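Local coordinates for uncharacterized protein (Enterococcus faecalis, PDB 3NAT) that is of unknown function but belongs to the DUF3013 family and folds as an alpha-beta half sandwich, at residues G106-L111 / H137-F143. Residues are numbered along the deposited sequence; the frame is centred on the assembly and turned at random.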
# COMPACT_ATOMS: atom_id res chain seq x y z
N GLY A 106 -4.84 -13.66 -12.95
CA GLY A 106 -5.92 -13.85 -12.00
C GLY A 106 -6.66 -12.55 -11.82
O GLY A 106 -7.88 -12.50 -11.61
N PHE A 107 -5.91 -11.46 -11.91
CA PHE A 107 -6.49 -10.15 -11.79
C PHE A 107 -7.49 -9.92 -12.91
O PHE A 107 -8.66 -9.60 -12.68
CB PHE A 107 -5.39 -9.11 -11.83
CG PHE A 107 -5.88 -7.72 -11.92
CD1 PHE A 107 -6.21 -7.00 -10.78
CD2 PHE A 107 -6.00 -7.09 -13.16
CE1 PHE A 107 -6.65 -5.69 -10.86
CE2 PHE A 107 -6.45 -5.78 -13.25
CZ PHE A 107 -6.77 -5.08 -12.10
N ILE A 108 -7.04 -10.10 -14.14
CA ILE A 108 -7.90 -9.95 -15.30
C ILE A 108 -9.18 -10.75 -15.17
O ILE A 108 -10.27 -10.25 -15.42
CB ILE A 108 -7.18 -10.37 -16.58
CG1 ILE A 108 -6.00 -9.44 -16.86
CG2 ILE A 108 -8.15 -10.35 -17.76
CD1 ILE A 108 -6.40 -7.98 -16.99
N HIS A 109 -9.06 -12.00 -14.78
CA HIS A 109 -10.22 -12.89 -14.77
C HIS A 109 -11.13 -12.67 -13.60
O HIS A 109 -12.34 -12.89 -13.70
CB HIS A 109 -9.78 -14.34 -14.89
CG HIS A 109 -9.12 -14.64 -16.19
ND1 HIS A 109 -9.83 -14.87 -17.35
CD2 HIS A 109 -7.81 -14.68 -16.54
CE1 HIS A 109 -8.98 -15.07 -18.35
NE2 HIS A 109 -7.75 -14.96 -17.88
N TYR A 110 -10.56 -12.24 -12.48
CA TYR A 110 -11.39 -11.91 -11.34
C TYR A 110 -12.10 -10.59 -11.60
O TYR A 110 -13.31 -10.45 -11.40
CB TYR A 110 -10.57 -11.83 -10.07
CG TYR A 110 -11.43 -11.51 -8.88
CD1 TYR A 110 -12.64 -12.16 -8.69
CD2 TYR A 110 -11.04 -10.55 -7.95
CE1 TYR A 110 -13.44 -11.88 -7.62
CE2 TYR A 110 -11.84 -10.27 -6.85
CZ TYR A 110 -13.04 -10.94 -6.71
OH TYR A 110 -13.88 -10.68 -5.65
N LEU A 111 -11.35 -9.61 -12.07
CA LEU A 111 -11.92 -8.34 -12.46
C LEU A 111 -13.15 -8.53 -13.35
O LEU A 111 -14.12 -7.80 -13.24
CB LEU A 111 -10.89 -7.51 -13.19
CG LEU A 111 -11.39 -6.13 -13.62
CD1 LEU A 111 -11.94 -5.35 -12.41
CD2 LEU A 111 -10.27 -5.36 -14.29
N HIS A 137 -17.54 -5.13 -5.32
CA HIS A 137 -17.00 -5.96 -4.25
C HIS A 137 -15.78 -6.75 -4.69
O HIS A 137 -15.85 -7.58 -5.60
CB HIS A 137 -18.08 -6.89 -3.70
CG HIS A 137 -19.30 -6.15 -3.24
ND1 HIS A 137 -19.32 -5.41 -2.08
CD2 HIS A 137 -20.53 -6.03 -3.79
CE1 HIS A 137 -20.51 -4.86 -1.93
NE2 HIS A 137 -21.26 -5.23 -2.96
N TRP A 138 -14.66 -6.47 -4.04
CA TRP A 138 -13.43 -7.18 -4.33
C TRP A 138 -13.09 -8.08 -3.14
O TRP A 138 -12.58 -7.61 -2.14
CB TRP A 138 -12.31 -6.18 -4.60
CG TRP A 138 -11.04 -6.82 -4.97
CD1 TRP A 138 -10.11 -7.36 -4.13
CD2 TRP A 138 -10.54 -7.01 -6.30
NE1 TRP A 138 -9.07 -7.87 -4.85
CE2 TRP A 138 -9.31 -7.67 -6.19
CE3 TRP A 138 -11.02 -6.68 -7.57
CZ2 TRP A 138 -8.54 -8.01 -7.30
CZ3 TRP A 138 -10.26 -7.02 -8.67
CH2 TRP A 138 -9.04 -7.67 -8.53
N GLU A 139 -13.40 -9.36 -3.27
CA GLU A 139 -13.09 -10.35 -2.25
C GLU A 139 -11.74 -10.99 -2.50
O GLU A 139 -11.60 -11.83 -3.38
CB GLU A 139 -14.15 -11.46 -2.24
CG GLU A 139 -15.53 -10.99 -1.88
CD GLU A 139 -15.68 -10.75 -0.39
OE1 GLU A 139 -14.86 -11.29 0.38
OE2 GLU A 139 -16.61 -10.02 -0.01
N PRO A 140 -10.74 -10.60 -1.72
CA PRO A 140 -9.37 -11.11 -1.80
C PRO A 140 -9.33 -12.63 -1.94
O PRO A 140 -8.62 -13.15 -2.79
CB PRO A 140 -8.79 -10.72 -0.45
CG PRO A 140 -9.55 -9.49 -0.05
CD PRO A 140 -10.93 -9.65 -0.61
N ALA A 141 -10.10 -13.32 -1.11
CA ALA A 141 -10.17 -14.77 -1.17
C ALA A 141 -10.58 -15.30 -2.56
O ALA A 141 -10.14 -16.36 -2.98
CB ALA A 141 -11.10 -15.30 -0.12
N ASP A 142 -11.43 -14.56 -3.26
CA ASP A 142 -11.84 -14.94 -4.60
C ASP A 142 -10.77 -14.58 -5.61
O ASP A 142 -10.61 -15.24 -6.64
CB ASP A 142 -13.15 -14.26 -4.98
CG ASP A 142 -14.32 -14.78 -4.20
OD1 ASP A 142 -14.26 -15.93 -3.72
OD2 ASP A 142 -15.32 -14.03 -4.08
N PHE A 143 -10.05 -13.50 -5.32
CA PHE A 143 -8.92 -13.08 -6.12
C PHE A 143 -7.84 -14.14 -6.02
O PHE A 143 -7.40 -14.68 -7.04
CB PHE A 143 -8.41 -11.73 -5.61
CG PHE A 143 -7.26 -11.19 -6.40
CD1 PHE A 143 -7.12 -11.50 -7.74
CD2 PHE A 143 -6.34 -10.34 -5.81
CE1 PHE A 143 -6.07 -11.00 -8.48
CE2 PHE A 143 -5.28 -9.84 -6.54
CZ PHE A 143 -5.14 -10.17 -7.88
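This is an aromatic contact between a helix and the start of another: the side of helix 101-125 receives residues 137-143, the approach to helix 140-151 and its first turn. Tyr-110 is its centre. Its CA-to-CB bond points toward the other segment, and the t rotamer carries the ring into a cleft between Trp-138 and the new helical turn. The tyrosine edge meets the face of Trp-138, an edge-to-face pair with ring centroids 4.6 Å apart and planes at 67°, while CA of Phe-143 lies over one tyrosine face. A tyrosine suits this place because its ring fills the apolar cleft and its hydroxyl answers a polar backbone group at the far end: N of Glu-139 donates a hydrogen bond to OH of Tyr-110 (2.8 Å). Because Glu-139 holds the N-cap position, this bond ties the tyrosine to the beginning of helix 140-151; O of Glu-139 in turn accepts from N of Phe-143 (3.0 Å).

Phe-107, one helical turn before Tyr-110, extends the aromatic cluster, with CD1 of Phe-107 3.7 Å from CH2 of Trp-138. The edge of the Phe-143 ring meets the backbone at Gly-106, CE1 of Phe-143 lying 3.7 Å from C of Gly-106 and 3.4 Å from CA of Phe-107. Asp-142 adds its aliphatic part, CB lying 3.6 Å from CE1 of Tyr-110.

Beyond the two segments, Phe-107, Leu-111 and Trp-138 all touch Leu-72 of strand 65-75, and Phe-107 and Phe-143 reach Ile-91 of strand 90-92, so both segments pack directly on the mixed sheet, while Ile-108 turns away from residues 137-143 to pack on helix 9-20.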